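Local coordinates for protein xyloglucan-specific endo-beta-1,4-glucanase BoGH9A (PDB 6DHT) that hydrolyses internal beta-1,4-glucosidic linkages in the backbone of plant xyloglucans, releasing xyloglucan oligosaccharides, at residues Val80-Tyr86 / Thr96-Lys100; Ser114-Gln118 / Ile510-Leu514; Tyr117-Pro123 / Trp132-His138; Ala467-Met471 / Leu560-Leu564. All blocks are in the same frame, centred on the assembly; numbering follows the deposited sequence. Where two conformers were deposited one is given.

Contact 1: residues Val80-Tyr86 / Thr96-Lys100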
loop_
_atom_site.group_PDB
_atom_site.type_symbol
_atom_site.label_atom_id
_atom_site.label_comp_id
_atom_site.label_asym_id
_atom_site.label_seq_id
_atom_site.Cartn_x
_atom_site.Cartn_y
_atom_site.Cartn_z
ATOM N N VAL A 80 17.688 0.025 25.999
ATOM C CA VAL A 80 16.979 1.155 26.590
ATOM C C VAL A 80 15.495 0.933 26.332
ATOM O O VAL A 80 15.067 0.919 25.172
ATOM C CB VAL A 80 17.417 2.497 25.997
ATOM C CG1 VAL A 80 16.662 3.624 26.655
ATOM C CG2 VAL A 80 18.935 2.711 26.158
ATOM N N THR A 81 14.717 0.742 27.391
ATOM C CA THR A 81 13.302 0.381 27.235
ATOM C C THR A 81 12.336 1.340 27.934
ATOM O O THR A 81 11.128 1.216 27.787
ATOM C CB THR A 81 13.039 -1.042 27.735
ATOM O OG1 THR A 81 13.387 -1.117 29.123
ATOM C CG2 THR A 81 13.858 -2.059 26.963
ATOM N N THR A 82 12.855 2.300 28.695
ATOM C CA THR A 82 11.987 3.238 29.390
ATOM C C THR A 82 11.443 4.309 28.435
ATOM O O THR A 82 12.228 4.992 27.768
ATOM C CB THR A 82 12.724 3.908 30.574
ATOM O OG1 THR A 82 13.135 2.893 31.493
ATOM C CG2 THR A 82 11.810 4.873 31.292
ATOM N N PRO A 83 10.104 4.476 28.386
ATOM C CA PRO A 83 9.560 5.565 27.557
ATOM C C PRO A 83 10.087 6.939 27.953
ATOM O O PRO A 83 10.231 7.251 29.139
ATOM C CB PRO A 83 8.054 5.487 27.813
ATOM C CG PRO A 83 7.813 4.071 28.194
ATOM C CD PRO A 83 9.032 3.655 28.976
ATOM N N GLY A 84 10.370 7.761 26.954
ATOM C CA GLY A 84 10.917 9.079 27.202
ATOM C C GLY A 84 11.561 9.684 25.978
ATOM O O GLY A 84 11.512 9.102 24.887
ATOM N N LYS A 85 12.167 10.856 26.158
ATOM C CA LYS A 85 12.900 11.533 25.094
ATOM C C LYS A 85 14.377 11.443 25.410
ATOM O O LYS A 85 14.781 11.663 26.554
ATOM C CB LYS A 85 12.468 12.999 24.988
ATOM C CG LYS A 85 13.164 13.768 23.887
ATOM C CD LYS A 85 12.739 15.236 23.858
ATOM C CE LYS A 85 13.532 15.994 22.813
ATOM N NZ LYS A 85 13.093 17.414 22.658
ATOM N N TYR A 86 15.169 11.095 24.403
ATOM C CA TYR A 86 16.578 10.758 24.587
ATOM C C TYR A 86 17.442 11.492 23.570
ATOM O O TYR A 86 16.956 11.949 22.530
ATOM C CB TYR A 86 16.797 9.244 24.451
ATOM C CG TYR A 86 16.108 8.463 25.528
ATOM C CD1 TYR A 86 16.738 8.215 26.743
ATOM C CD2 TYR A 86 14.819 7.992 25.346
ATOM C CE1 TYR A 86 16.111 7.525 27.731
ATOM C CE2 TYR A 86 14.178 7.296 26.330
ATOM C CZ TYR A 86 14.837 7.058 27.531
ATOM O OH TYR A 86 14.218 6.367 28.539
ATOM N N THR A 96 17.911 13.752 18.654
ATOM C CA THR A 96 16.993 13.367 19.723
ATOM C C THR A 96 15.983 12.383 19.151
ATOM O O THR A 96 15.655 12.450 17.970
ATOM C CB THR A 96 16.224 14.558 20.320
ATOM O OG1 THR A 96 15.360 15.113 19.328
ATOM C CG2 THR A 96 17.180 15.626 20.814
ATOM N N PHE A 97 15.497 11.482 19.996
ATOM C CA PHE A 97 14.490 10.518 19.559
ATOM C C PHE A 97 13.587 10.141 20.714
ATOM O O PHE A 97 13.894 10.399 21.878
ATOM C CB PHE A 97 15.170 9.275 18.980
ATOM C CG PHE A 97 15.947 8.470 19.989
ATOM C CD1 PHE A 97 15.337 7.444 20.690
ATOM C CD2 PHE A 97 17.288 8.730 20.234
ATOM C CE1 PHE A 97 16.036 6.685 21.624
ATOM C CE2 PHE A 97 17.988 7.976 21.163
ATOM C CZ PHE A 97 17.378 6.963 21.853
ATOM N N LEU A 98 12.465 9.511 20.387
ATOM C CA LEU A 98 11.478 9.116 21.379
ATOM C C LEU A 98 11.376 7.616 21.461
ATOM O O LEU A 98 11.448 6.914 20.443
ATOM C CB LEU A 98 10.100 9.672 21.017
ATOM C CG LEU A 98 9.929 11.192 20.962
ATOM C CD1 LEU A 98 8.522 11.549 20.543
ATOM C CD2 LEU A 98 10.229 11.825 22.302
ATOM N N ILE A 99 11.175 7.132 22.684
ATOM C CA ILE A 99 10.727 5.771 22.920
ATOM C C ILE A 99 9.344 5.924 23.518
ATOM O O ILE A 99 9.176 6.604 24.523
ATOM C CB ILE A 99 11.653 5.023 23.913
ATOM C CG1 ILE A 99 13.055 4.879 23.326
ATOM C CG2 ILE A 99 11.055 3.663 24.220
ATOM C CD1 ILE A 99 14.076 4.213 24.295
ATOM N N LYS A 100 8.322 5.338 22.898
ATOM C CA LYS A 100 6.963 5.546 23.379
ATOM C C LYS A 100 6.037 4.480 22.831
ATOM O O LYS A 100 6.310 3.884 21.783
ATOM C CB LYS A 100 6.446 6.919 22.965
ATOM C CG LYS A 100 6.319 7.088 21.474
ATOM C CD LYS A 100 6.085 8.528 21.070
ATOM C CE LYS A 100 4.673 8.999 21.341
ATOM N NZ LYS A 100 4.539 10.444 20.981
#
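Tyr86 and Phe97 face each other across two antiparallel strands, yet they meet through a methylene group rather than through stacked rings. Tyr86 CB lies over one face of the Phe97 ring, 3.9 Å from the ring centroid of Phe97, in a CH-pi contact. The rings themselves, inclined by only 24°, are slid apart until they barely overlap. Phe97 keeps CG between its backbone N and carbonyl carbon (chi1 66°), which carries the ring in beneath the tyrosine methylene. On the same face Ile99 CD1 touches both Val80 CG1, at 3.6 Å, and Tyr86 CE2, at 3.7 Å. Val80 CG1 also sits above the rim of the Tyr86 ring.

Paired N-H to O=C bonds join Gly84 with Ile99 and Tyr86 with Phe97; that from Ile99 N to Gly84 O spans 3.0 Å. Gly84 has backbone angles at which a CB would collide with the preceding carbonyl, and it would also crowd Tyr86 CE2. A short hydrogen bond of 2.5 Å from Tyr86 OH to Thr82 O, met from above the carbonyl plane, fixes the far end of the ring to the loop before the strand. On the other face Lys85 stretches out fully, CB against Leu98 CD2 at 3.7 Å and CE beside the Thr96 side chain.

Farther out, Ile45 of the adjoining strand 42-47 and Val54 of strand 53-58, the next one out, pack on Tyr86, and Phe77 meets Phe97. The hairpin of this Ig-like domain is thus amphipathic: one face supplies aromatic and aliphatic core, while the other carries a lysine to solvent.

Contact 2: residues Ser114-Gln118 / Ile510-Leu514; sequences SFYYQ and IPGFL
Ser114 and Phe513 meet face-on: the serine CB stands over one face of the phenylalanine ring, toward its rim, 3.8 Å from the Phe513 centroid and 14° off its normal. Gln118, four residues on and just past the helix end, comes to the same ring differently. Its CG lies at the ring edge, in plane, and its chain bends at chi2 (-70°) to bring OE1 within 3.4 Å of Phe513 CZ, with amide and ring planes 75° apart. Its polar atoms are engaged elsewhere, OE1 with His498 NE2 and NE2 with the carbonyl of Tyr167. An alanine in place of Gln118 would remove this amide and would probably leave His498 and the Tyr167 carbonyl without their mate, and the rim of Phe513 without its flanking chain.

A second face-on contact lies beside the first. The Ile510 methyl CG2 presses on one face of the Tyr117 ring, displaced toward the CB end, with CG2 only 3.3 Å from Tyr117 CG. Tyr116 CD2 lies over the opposite face of that ring. The same Ile510 methyl also touches the edge of Phe513, so one methyl serves both aromatic residues. Between Ile510 and Phe513 the chain turns at Gly512, whose positive phi would jam a CB against the preceding carbonyl oxygen.

The C-terminal end of helix 105-117 thus receives a long loop that leads toward helix 544-547. In the (alpha/alpha)6 barrel of family 9 glycoside hydrolases such loops shape the substrate cleft, and Gln118 lies about 7 Å from the predicted nucleophile Asp171, side chain to side chain.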
loop_
_atom_site.group_PDB
_atom_site.type_symbol
_atom_site.label_atom_id
_atom_site.label_comp_id
_atom_site.label_asym_id
_atom_site.label_seq_id
_atom_site.Cartn_x
_atom_site.Cartn_y
_atom_site.Cartn_z
ATOM N N SER A 114 -4.744 9.462 3.776
ATOM C CA SER A 114 -4.333 9.884 2.440
ATOM C C SER A 114 -5.403 9.562 1.401
ATOM O O SER A 114 -5.581 10.319 0.427
ATOM C CB SER A 114 -3.017 9.209 2.046
ATOM O OG SER A 114 -3.182 7.833 1.714
ATOM N N PHE A 115 -6.112 8.449 1.586
ATOM C CA PHE A 115 -7.149 8.037 0.661
ATOM C C PHE A 115 -8.305 9.044 0.635
ATOM O O PHE A 115 -8.878 9.326 -0.432
ATOM C CB PHE A 115 -7.656 6.639 1.011
ATOM C CG PHE A 115 -6.655 5.558 0.711
ATOM C CD1 PHE A 115 -5.666 5.223 1.624
ATOM C CD2 PHE A 115 -6.696 4.886 -0.514
ATOM C CE1 PHE A 115 -4.713 4.249 1.306
ATOM C CE2 PHE A 115 -5.760 3.914 -0.814
ATOM C CZ PHE A 115 -4.763 3.612 0.093
ATOM N N TYR A 116 -8.639 9.591 1.805
ATOM C CA TYR A 116 -9.643 10.641 1.893
ATOM C C TYR A 116 -9.262 11.842 1.009
ATOM O O TYR A 116 -10.079 12.344 0.244
ATOM C CB TYR A 116 -9.891 11.047 3.353
ATOM C CG TYR A 116 -10.612 12.375 3.464
ATOM C CD1 TYR A 116 -11.991 12.465 3.307
ATOM C CD2 TYR A 116 -9.906 13.539 3.718
ATOM C CE1 TYR A 116 -12.635 13.689 3.387
ATOM C CE2 TYR A 116 -10.548 14.760 3.809
ATOM C CZ TYR A 116 -11.915 14.823 3.650
ATOM O OH TYR A 116 -12.577 16.034 3.730
ATOM N N TYR A 117 -7.996 12.264 1.072
ATOM C CA TYR A 117 -7.544 13.361 0.238
ATOM C C TYR A 117 -7.631 13.027 -1.264
ATOM O O TYR A 117 -7.798 13.924 -2.099
ATOM C CB TYR A 117 -6.124 13.765 0.612
ATOM C CG TYR A 117 -6.032 14.454 1.948
ATOM C CD1 TYR A 117 -6.481 15.766 2.106
ATOM C CD2 TYR A 117 -5.465 13.819 3.046
ATOM C CE1 TYR A 117 -6.370 16.413 3.310
ATOM C CE2 TYR A 117 -5.376 14.455 4.256
ATOM C CZ TYR A 117 -5.829 15.762 4.376
ATOM O OH TYR A 117 -5.703 16.385 5.606
ATOM N N GLN A 118 -7.523 11.754 -1.623
ATOM C CA GLN A 118 -7.627 11.338 -3.018
ATOM C C GLN A 118 -9.070 11.237 -3.554
ATOM O O GLN A 118 -9.292 10.883 -4.728
ATOM C CB GLN A 118 -6.947 9.987 -3.234
ATOM C CG GLN A 118 -5.439 9.941 -2.998
ATOM C CD GLN A 118 -4.643 10.686 -4.046
ATOM O OE1 GLN A 118 -4.205 11.815 -3.818
ATOM N NE2 GLN A 118 -4.403 10.039 -5.178
ATOM N N ILE A 510 0.322 17.365 0.811
ATOM C CA ILE A 510 -0.720 16.625 1.516
ATOM C C ILE A 510 0.006 15.498 2.261
ATOM O O ILE A 510 0.853 14.795 1.690
ATOM C CB ILE A 510 -1.787 16.099 0.553
ATOM C CG1 ILE A 510 -2.449 17.290 -0.168
ATOM C CG2 ILE A 510 -2.844 15.271 1.328
ATOM C CD1 ILE A 510 -3.443 16.920 -1.250
ATOM N N PRO A 511 -0.308 15.309 3.552
ATOM C CA PRO A 511 0.455 14.346 4.355
ATOM C C PRO A 511 -0.009 12.892 4.180
ATOM O O PRO A 511 -1.116 12.620 3.739
ATOM C CB PRO A 511 0.172 14.794 5.804
ATOM C CG PRO A 511 -1.193 15.383 5.730
ATOM C CD PRO A 511 -1.240 16.101 4.375
ATOM N N GLY A 512 0.895 11.975 4.524
ATOM C CA GLY A 512 0.585 10.555 4.624
ATOM C C GLY A 512 0.954 9.695 3.434
ATOM O O GLY A 512 0.672 8.493 3.467
ATOM N N PHE A 513 1.570 10.262 2.393
ATOM C CA PHE A 513 1.896 9.511 1.188
ATOM C C PHE A 513 3.305 8.967 1.176
ATOM O O PHE A 513 4.249 9.709 1.374
ATOM C CB PHE A 513 1.720 10.397 -0.047
ATOM C CG PHE A 513 0.287 10.748 -0.342
ATOM C CD1 PHE A 513 -0.323 11.819 0.267
ATOM C CD2 PHE A 513 -0.450 10.005 -1.243
ATOM C CE1 PHE A 513 -1.688 12.118 -0.014
ATOM C CE2 PHE A 513 -1.794 10.302 -1.541
ATOM C CZ PHE A 513 -2.397 11.373 -0.934
ATOM N N LEU A 514 3.441 7.670 0.902
ATOM C CA LEU A 514 4.719 7.021 0.680
ATOM C C LEU A 514 5.169 7.289 -0.750
ATOM O O LEU A 514 4.477 6.906 -1.707
ATOM C CB LEU A 514 4.580 5.509 0.873
ATOM C CG LEU A 514 5.865 4.699 0.648
ATOM C CD1 LEU A 514 7.012 5.149 1.516
ATOM C CD2 LEU A 514 5.551 3.238 0.930
#

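Contact 3: residues Tyr117-Pro123 / Trp132-His138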
loop_
_atom_site.group_PDB
_atom_site.type_symbol
_atom_site.label_atom_id
_atom_site.label_comp_id
_atom_site.label_asym_id
_atom_site.label_seq_id
_atom_site.Cartn_x
_atom_site.Cartn_y
_atom_site.Cartn_z
ATOM N N TYR A 117 -7.996 12.264 1.072
ATOM C CA TYR A 117 -7.544 13.361 0.238
ATOM C C TYR A 117 -7.631 13.027 -1.264
ATOM O O TYR A 117 -7.798 13.924 -2.099
ATOM C CB TYR A 117 -6.124 13.765 0.612
ATOM C CG TYR A 117 -6.032 14.454 1.948
ATOM C CD1 TYR A 117 -6.481 15.766 2.106
ATOM C CD2 TYR A 117 -5.465 13.819 3.046
ATOM C CE1 TYR A 117 -6.370 16.413 3.310
ATOM C CE2 TYR A 117 -5.376 14.455 4.256
ATOM C CZ TYR A 117 -5.829 15.762 4.376
ATOM O OH TYR A 117 -5.703 16.385 5.606
ATOM N N GLN A 118 -7.523 11.754 -1.623
ATOM C CA GLN A 118 -7.627 11.338 -3.018
ATOM C C GLN A 118 -9.070 11.237 -3.554
ATOM O O GLN A 118 -9.292 10.883 -4.728
ATOM C CB GLN A 118 -6.947 9.987 -3.234
ATOM C CG GLN A 118 -5.439 9.941 -2.998
ATOM C CD GLN A 118 -4.643 10.686 -4.046
ATOM O OE1 GLN A 118 -4.205 11.815 -3.818
ATOM N NE2 GLN A 118 -4.403 10.039 -5.178
ATOM N N ARG A 119 -10.063 11.490 -2.706
ATOM C CA ARG A 119 -11.445 11.254 -3.117
ATOM C C ARG A 119 -11.890 12.242 -4.169
ATOM O O ARG A 119 -11.595 13.429 -4.083
ATOM C CB ARG A 119 -12.398 11.419 -1.940
ATOM C CG ARG A 119 -12.372 10.270 -0.927
ATOM C CD ARG A 119 -13.492 10.448 0.056
ATOM N NE ARG A 119 -13.374 9.548 1.205
ATOM C CZ ARG A 119 -14.230 9.545 2.220
ATOM N NH1 ARG A 119 -15.268 10.375 2.192
ATOM N NH2 ARG A 119 -14.058 8.713 3.246
ATOM N N THR A 120 -12.640 11.714 -5.132
ATOM C CA THR A 120 -13.279 12.502 -6.191
ATOM C C THR A 120 -14.745 12.728 -5.855
ATOM O O THR A 120 -15.305 12.078 -4.979
ATOM C CB THR A 120 -13.229 11.762 -7.530
ATOM O OG1 THR A 120 -14.096 10.617 -7.520
ATOM C CG2 THR A 120 -11.790 11.362 -7.856
ATOM N N ALA A 121 -15.369 13.650 -6.585
ATOM C CA ALA A 121 -16.815 13.852 -6.540
ATOM C C ALA A 121 -17.326 14.296 -5.188
ATOM O O ALA A 121 -18.485 14.054 -4.854
ATOM C CB ALA A 121 -17.556 12.587 -6.989
ATOM N N MET A 122 -16.484 14.941 -4.392
ATOM C CA MET A 122 -16.981 15.534 -3.160
ATOM C C MET A 122 -16.080 16.625 -2.626
ATOM O O MET A 122 -14.868 16.632 -2.870
ATOM C CB MET A 122 -17.208 14.473 -2.093
ATOM C CG MET A 122 -15.971 14.006 -1.371
ATOM S SD MET A 122 -16.524 12.827 -0.149
ATOM C CE MET A 122 -16.717 13.861 1.289
ATOM N N PRO A 123 -16.673 17.579 -1.902
ATOM C CA PRO A 123 -15.824 18.615 -1.330
ATOM C C PRO A 123 -14.958 18.007 -0.240
ATOM O O PRO A 123 -15.340 17.055 0.440
ATOM C CB PRO A 123 -16.829 19.622 -0.763
ATOM C CG PRO A 123 -18.040 18.844 -0.517
ATOM C CD PRO A 123 -18.091 17.762 -1.550
ATOM N N TRP A 132 -5.400 21.534 3.799
ATOM C CA TRP A 132 -5.503 21.010 2.429
ATOM C C TRP A 132 -6.947 20.752 2.034
ATOM O O TRP A 132 -7.296 19.658 1.585
ATOM C CB TRP A 132 -4.679 19.724 2.268
ATOM C CG TRP A 132 -3.232 19.889 2.690
ATOM C CD1 TRP A 132 -2.199 20.337 1.924
ATOM C CD2 TRP A 132 -2.690 19.629 3.982
ATOM N NE1 TRP A 132 -1.049 20.368 2.659
ATOM C CE2 TRP A 132 -1.324 19.932 3.930
ATOM C CE3 TRP A 132 -3.232 19.165 5.183
ATOM C CZ2 TRP A 132 -0.497 19.791 5.031
ATOM C CZ3 TRP A 132 -2.417 19.023 6.265
ATOM C CH2 TRP A 132 -1.065 19.321 6.190
ATOM N N HIS A 133 -7.789 21.765 2.218
ATOM C CA HIS A 133 -9.186 21.680 1.820
ATOM C C HIS A 133 -9.340 22.137 0.389
ATOM O O HIS A 133 -8.549 22.957 -0.088
ATOM C CB HIS A 133 -10.079 22.510 2.759
ATOM C CG HIS A 133 -9.656 23.938 2.899
ATOM N ND1 HIS A 133 -10.082 24.928 2.039
ATOM C CD2 HIS A 133 -8.848 24.546 3.801
ATOM C CE1 HIS A 133 -9.554 26.083 2.403
ATOM N NE2 HIS A 133 -8.803 25.881 3.470
ATOM N N ARG A 134 -10.340 21.592 -0.294
ATOM C CA ARG A 134 -10.645 21.998 -1.660
ATOM C C ARG A 134 -12.079 21.707 -2.033
ATOM O O ARG A 134 -12.794 20.987 -1.343
ATOM C CB ARG A 134 -9.696 21.325 -2.652
ATOM C CG ARG A 134 -9.857 19.821 -2.782
ATOM C CD ARG A 134 -8.799 19.191 -3.704
ATOM N NE ARG A 134 -9.237 17.857 -4.094
ATOM C CZ ARG A 134 -8.921 16.722 -3.472
ATOM N NH1 ARG A 134 -8.089 16.724 -2.452
ATOM N NH2 ARG A 134 -9.416 15.573 -3.920
ATOM N N MET A 135 -12.493 22.285 -3.150
ATOM C CA MET A 135 -13.833 22.075 -3.666
ATOM C C MET A 135 -13.907 20.697 -4.291
ATOM O O MET A 135 -12.880 20.077 -4.561
ATOM C CB MET A 135 -14.148 23.127 -4.733
ATOM C CG MET A 135 -13.976 24.559 -4.247
ATOM S SD MET A 135 -15.235 25.043 -3.051
ATOM C CE MET A 135 -16.523 25.558 -4.187
ATOM N N ALA A 136 -15.122 20.227 -4.533
ATOM C CA ALA A 136 -15.310 18.988 -5.263
ATOM C C ALA A 136 -14.689 19.088 -6.672
ATOM O O ALA A 136 -14.694 20.150 -7.315
ATOM C CB ALA A 136 -16.782 18.659 -5.343
ATOM N N GLY A 137 -14.147 17.971 -7.142
ATOM C CA GLY A 137 -13.617 17.864 -8.485
ATOM C C GLY A 137 -13.933 16.507 -9.099
ATOM O O GLY A 137 -14.214 15.553 -8.394
ATOM N N HIS A 138 -13.893 16.430 -10.424
ATOM C CA HIS A 138 -14.190 15.200 -11.166
ATOM C C HIS A 138 -15.479 14.491 -10.722
ATOM O O HIS A 138 -15.461 13.371 -10.203
ATOM C CB HIS A 138 -12.996 14.248 -11.133
ATOM C CG HIS A 138 -11.797 14.783 -11.848
ATOM N ND1 HIS A 138 -10.822 15.512 -11.205
ATOM C CD2 HIS A 138 -11.435 14.735 -13.152
ATOM C CE1 HIS A 138 -9.898 15.876 -12.080
ATOM N NE2 HIS A 138 -10.243 15.410 -13.266
HETATM O O HOH W 1 -15.957 10.762 -9.386
#
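Arg134 reaches out to the main-chain carbonyl of Tyr117 and grips that single oxygen end-on with both terminal nitrogens. Its CG lies between the backbone N and the carbonyl carbon (chi1 67°) and the chain extends from there to NE, which carries the guanidinium across. NH1 donates to Tyr117 O at 2.8 Å, in the carbonyl plane and on a lone pair. The second bond, from Arg134 NH2 to Tyr117 O, is 2.9 Å long and tilted from that plane. The oxygen stays close to the guanidinium plane, though each N-H is bent, to 147° for NH1. Arg119 O also approaches Arg134 NH2, but at an angle too poor for a bond.

Farther along, Ala121 N gives a straighter bond of 2.9 Å to Gly137 O. A water bridges the two segments beside it, 2.6 Å from Thr120 OG1 and 2.8 Å from His138 O; Thr120 OG1 is bonded to Gly165 O as well. Other polar ends find partners elsewhere in the protein: Trp132 NE1 to Asp508 O, His138 ND1 to Tyr167 OH, and Tyr117 OH, which lies against Trp132 CE3, to Ala129 O. Arg119 turns away into salt bridges with Glu217 and with Glu206, a calcium ligand, and adds a weak bond to Met122 SD.

The two segments are joined chiefly through main-chain carbonyls, and a positive guanidinium probably polarises the carbonyl at the end of helix 105-117.

Contact 4: residues Ala467-Met471 / Leu560-Leu564; sequences AYRNM and LASSL
Leu564 fills the middle of this helix pair, and its two methyls divide the work. CD2 sits squarely over the centre of the Tyr468 ring, 3.7 Å from the Tyr468 ring centroid and 4° off the ring normal, while CD1 touches Met471 CB at 3.6 Å. Ala467 CB completes the pocket at 3.9 Å from Leu564 CD2. Beside this centre Met471 curls, bent at chi2 (60°) and again at chi3, which brings CE against Leu560 CG and the Ala561 methyl.

The polar edge belongs to Tyr468. Its ring lies flat along the leucine, CE1 by Leu564 CB, and its hydroxyl donates to the main-chain Leu564 O at 2.7 Å, slightly tilted from the carbonyl plane. One residue is therefore held from two sides, its side chain under the ring and its carbonyl at the phenol. Replacing Tyr468 by a leucine would probably cost that carbonyl its phenolic donor and deprive the CD2 methyl of its flat aromatic cover.

The axes of the two short helical segments approach to 10.8 Å, their directions 132° apart, an oblique crossing bridged by side chains. Helix 439-458 closes one flank, with Met445 on Leu560 and Met471; helix 105-117 brings Leu107 to Met471 and Ala561. On the side of helix 461-474 turned from this contact, Arg469 forms salt bridges with Glu420 and with Glu30 of the Ig-like domain.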
loop_
_atom_site.group_PDB
_atom_site.type_symbol
_atom_site.label_atom_id
_atom_site.label_comp_id
_atom_site.label_asym_id
_atom_site.label_seq_id
_atom_site.Cartn_x
_atom_site.Cartn_y
_atom_site.Cartn_z
ATOM N N ALA A 467 10.288 -7.362 10.120
ATOM C CA ALA A 467 9.281 -6.475 9.568
ATOM C C ALA A 467 9.475 -5.064 10.111
ATOM O O ALA A 467 9.412 -4.093 9.358
ATOM C CB ALA A 467 7.895 -6.987 9.864
ATOM N N TYR A 468 9.745 -4.937 11.403
ATOM C CA TYR A 468 10.037 -3.613 11.982
ATOM C C TYR A 468 11.308 -3.007 11.387
ATOM O O TYR A 468 11.375 -1.806 11.190
ATOM C CB TYR A 468 10.138 -3.647 13.515
ATOM C CG TYR A 468 8.826 -3.789 14.257
ATOM C CD1 TYR A 468 7.994 -2.684 14.479
ATOM C CD2 TYR A 468 8.466 -4.989 14.836
ATOM C CE1 TYR A 468 6.802 -2.805 15.200
ATOM C CE2 TYR A 468 7.264 -5.116 15.538
ATOM C CZ TYR A 468 6.457 -4.020 15.736
ATOM O OH TYR A 468 5.280 -4.184 16.450
ATOM N N ARG A 469 12.293 -3.842 11.071
ATOM C CA ARG A 469 13.527 -3.322 10.461
ATOM C C ARG A 469 13.243 -2.650 9.121
ATOM O O ARG A 469 13.797 -1.589 8.807
ATOM C CB ARG A 469 14.574 -4.423 10.283
ATOM C CG ARG A 469 15.139 -4.944 11.581
ATOM C CD ARG A 469 16.046 -6.156 11.384
ATOM N NE ARG A 469 16.585 -6.649 12.646
ATOM C CZ ARG A 469 17.114 -7.861 12.807
ATOM N NH1 ARG A 469 17.184 -8.713 11.791
ATOM N NH2 ARG A 469 17.582 -8.224 13.982
ATOM N N ASN A 470 12.389 -3.260 8.304
ATOM C CA ASN A 470 12.045 -2.681 7.017
ATOM C C ASN A 470 11.260 -1.387 7.184
ATOM O O ASN A 470 11.434 -0.446 6.398
ATOM C CB ASN A 470 11.235 -3.663 6.150
ATOM C CG ASN A 470 12.108 -4.594 5.352
ATOM O OD1 ASN A 470 13.302 -4.695 5.593
ATOM N ND2 ASN A 470 11.505 -5.323 4.417
ATOM N N MET A 471 10.391 -1.331 8.192
ATOM C CA MET A 471 9.734 -0.063 8.508
ATOM C C MET A 471 10.749 1.031 8.915
ATOM O O MET A 471 10.632 2.175 8.468
ATOM C CB MET A 471 8.619 -0.236 9.563
ATOM C CG MET A 471 7.883 1.052 9.870
ATOM S SD MET A 471 7.048 1.784 8.405
ATOM C CE MET A 471 5.645 0.731 8.432
ATOM N N LEU A 560 1.377 -2.340 6.457
ATOM C CA LEU A 560 2.505 -2.622 7.362
ATOM C C LEU A 560 2.428 -1.754 8.613
ATOM O O LEU A 560 2.608 -2.249 9.720
ATOM C CB LEU A 560 3.880 -2.465 6.679
ATOM C CG LEU A 560 5.004 -3.041 7.544
ATOM C CD1 LEU A 560 4.800 -4.529 7.935
ATOM C CD2 LEU A 560 6.321 -2.840 6.833
ATOM N N ALA A 561 2.173 -0.462 8.467
ATOM C CA ALA A 561 2.152 0.400 9.648
ATOM C C ALA A 561 1.056 -0.007 10.641
ATOM O O ALA A 561 1.270 0.027 11.854
ATOM C CB ALA A 561 1.973 1.825 9.255
ATOM N N SER A 562 -0.132 -0.347 10.127
ATOM C CA SER A 562 -1.246 -0.696 11.001
ATOM C C SER A 562 -0.953 -1.980 11.717
ATOM O O SER A 562 -1.189 -2.074 12.923
ATOM C CB SER A 562 -2.520 -0.874 10.221
ATOM O OG SER A 562 -2.843 0.310 9.485
ATOM N N SER A 563 -0.475 -2.991 11.000
ATOM C CA SER A 563 -0.191 -4.274 11.638
ATOM C C SER A 563 0.962 -4.194 12.641
ATOM O O SER A 563 0.875 -4.784 13.716
ATOM C CB SER A 563 0.045 -5.374 10.602
ATOM O OG SER A 563 1.184 -5.150 9.807
ATOM N N LEU A 564 2.019 -3.449 12.331
ATOM C CA LEU A 564 3.123 -3.294 13.278
ATOM C C LEU A 564 2.678 -2.540 14.521
ATOM O O LEU A 564 3.112 -2.866 15.648
ATOM C CB LEU A 564 4.315 -2.588 12.627
ATOM C CG LEU A 564 5.071 -3.359 11.556
ATOM C CD1 LEU A 564 6.223 -2.549 11.030
ATOM C CD2 LEU A 564 5.542 -4.747 12.022
#

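How the contacts relate
Contacts 2 and 3 form one continuous unit: they share Tyr117 and Gln118, and Trp132 packs on Ile510 and Pro511, with Trp132 CZ3 3.7 Å from Pro511 CD. Their centres lie 12 Å apart, and both approach the predicted catalytic residues through Gln118, about 8 Å from Glu548 between side chains. Contact 4 belongs to the same catalytic domain but stands 19 Å from contact 2, centre to centre, away from the annotated sites. Contact 1, in the Ig-like domain, comes within about 9 Å of contact 4 at the nearest atoms, whereas its centre is 39 Å from that of contact 3. Strand 93-99 leads to helix 105-117, carrying the chain from contact 1 toward contact 2.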